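Local coordinates for uncharacterized protein (Mycobacterium tuberculosis, PDB 3DBO) that is the probable toxin of a type II toxin-antitoxin system, a PIN-family ribonuclease whose limited RNA-cleaving activity is seen in complex with its antitoxin, at residues L25-F30 against A56-G61. Numbering follows the deposited sequence.
Sequences LDTSVF and AELRVG. With NA (sodium ion), chain C.
Thr27 and Glu57 make the one hydrogen bond across this contact: Thr27 OG1 donates to Glu57 OE1 at 2.6 Å, meeting that oxygen nearly head-on to its C-O bond. With chi1 at -51°, Thr27 turns OG1 to the carboxylate and sets CG2, anti to the backbone N, against the base of the Glu57 side chain and against Leu58, where it sits 4.0 Å from Leu58 CD2. The other methyl, Leu58 CD1, lies over one face of the Phe30 ring, 4.2 Å from its centroid and displaced toward the rim, a CH-pi contact in which the two side chains cross at about a right angle.

Further out, Glu57 OE2 is held by a salt bridge to Arg112 and a hydrogen bond from Asn114; with Thr27 on OE1, these probably hold the carboxylate's rotation. The turn that carries Thr27 is shaped by Asp26, whose OD1 accepts from Ser28 OG at 2.9 Å. The same oxygen takes Val29 N at 3.3 Å, which makes an Asx motif. Just before it, Leu25 O binds a sodium ion at 2.9 Å, with Thr51 and Thr54 completing the site.

Asp26, just past the C-terminal end of strand 22-25, is a predicted magnesium ligand, and the Glu57 side chain lies about 5 Å from that of Asp115, the other predicted one. The grouping is consistent with the acidic metal site of a PIN-domain nuclease.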
# COMPACT_ATOMS: atom_id res chain seq x y z
N LEU B 25 2.85 -3.15 -3.32
CA LEU B 25 3.21 -2.06 -2.42
C LEU B 25 1.97 -1.44 -1.80
O LEU B 25 0.98 -1.23 -2.50
CB LEU B 25 3.97 -0.97 -3.20
CG LEU B 25 5.12 -1.50 -4.07
CD1 LEU B 25 5.57 -0.42 -5.06
CD2 LEU B 25 6.27 -1.98 -3.15
N ASP B 26 2.03 -1.18 -0.49
CA ASP B 26 0.98 -0.44 0.19
C ASP B 26 1.32 1.04 0.13
O ASP B 26 2.31 1.41 -0.51
CB ASP B 26 0.81 -0.94 1.62
CG ASP B 26 1.85 -0.36 2.58
OD1 ASP B 26 2.94 0.03 2.12
OD2 ASP B 26 1.54 -0.26 3.79
N THR B 27 0.56 1.89 0.81
CA THR B 27 0.83 3.33 0.74
C THR B 27 2.10 3.76 1.50
O THR B 27 2.81 4.66 1.05
CB THR B 27 -0.40 4.14 1.22
OG1 THR B 27 -1.55 3.67 0.50
CG2 THR B 27 -0.21 5.61 0.95
N SER B 28 2.38 3.10 2.63
CA SER B 28 3.49 3.46 3.50
C SER B 28 4.88 3.41 2.83
O SER B 28 5.76 4.20 3.16
CB SER B 28 3.47 2.60 4.78
OG SER B 28 3.88 1.28 4.51
N VAL B 29 5.06 2.52 1.86
CA VAL B 29 6.34 2.44 1.12
C VAL B 29 6.63 3.75 0.35
O VAL B 29 7.79 4.12 0.14
CB VAL B 29 6.46 1.21 0.17
CG1 VAL B 29 6.35 -0.09 0.95
CG2 VAL B 29 5.44 1.26 -0.96
N PHE B 30 5.56 4.45 -0.08
CA PHE B 30 5.70 5.70 -0.84
C PHE B 30 6.03 6.90 0.05
O PHE B 30 6.44 7.96 -0.45
CB PHE B 30 4.42 5.99 -1.68
CG PHE B 30 4.22 5.04 -2.79
CD1 PHE B 30 4.74 5.30 -4.06
CD2 PHE B 30 3.50 3.84 -2.60
CE1 PHE B 30 4.57 4.41 -5.09
CE2 PHE B 30 3.33 2.95 -3.62
CZ PHE B 30 3.85 3.21 -4.89
N ALA B 56 -5.68 6.17 -4.56
CA ALA B 56 -6.61 7.06 -3.86
C ALA B 56 -5.94 7.83 -2.72
O ALA B 56 -6.14 9.03 -2.54
CB ALA B 56 -7.78 6.23 -3.31
N GLU B 57 -5.16 7.12 -1.92
CA GLU B 57 -4.55 7.71 -0.74
C GLU B 57 -3.48 8.76 -1.09
O GLU B 57 -3.43 9.82 -0.47
CB GLU B 57 -4.02 6.61 0.18
CG GLU B 57 -5.20 5.93 0.88
CD GLU B 57 -4.79 4.87 1.89
OE1 GLU B 57 -3.65 4.34 1.80
OE2 GLU B 57 -5.62 4.55 2.79
N LEU B 58 -2.67 8.46 -2.10
CA LEU B 58 -1.67 9.43 -2.60
C LEU B 58 -2.36 10.66 -3.21
O LEU B 58 -1.90 11.78 -3.03
CB LEU B 58 -0.72 8.76 -3.60
CG LEU B 58 0.16 7.63 -3.03
CD1 LEU B 58 1.01 7.07 -4.15
CD2 LEU B 58 1.01 8.16 -1.86
N ARG B 59 -3.49 10.43 -3.87
CA ARG B 59 -4.24 11.55 -4.45
C ARG B 59 -4.85 12.43 -3.38
O ARG B 59 -4.78 13.65 -3.46
CB ARG B 59 -5.28 11.04 -5.45
CG ARG B 59 -5.82 12.10 -6.39
CD ARG B 59 -6.82 11.49 -7.37
NE ARG B 59 -7.06 12.40 -8.48
CZ ARG B 59 -8.03 13.32 -8.51
NH1 ARG B 59 -8.89 13.42 -7.49
NH2 ARG B 59 -8.15 14.13 -9.56
N VAL B 60 -5.45 11.84 -2.35
CA VAL B 60 -5.96 12.64 -1.25
C VAL B 60 -4.82 13.42 -0.58
O VAL B 60 -5.00 14.59 -0.19
CB VAL B 60 -6.53 11.75 -0.12
CG1 VAL B 60 -6.74 12.57 1.17
CG2 VAL B 60 -7.82 11.10 -0.54
N GLY B 61 -3.64 12.80 -0.50
CA GLY B 61 -2.43 13.50 -0.01
C GLY B 61 -2.16 14.81 -0.76
O GLY B 61 -1.87 15.85 -0.13
NA NA C . -1.80 -0.56 -2.30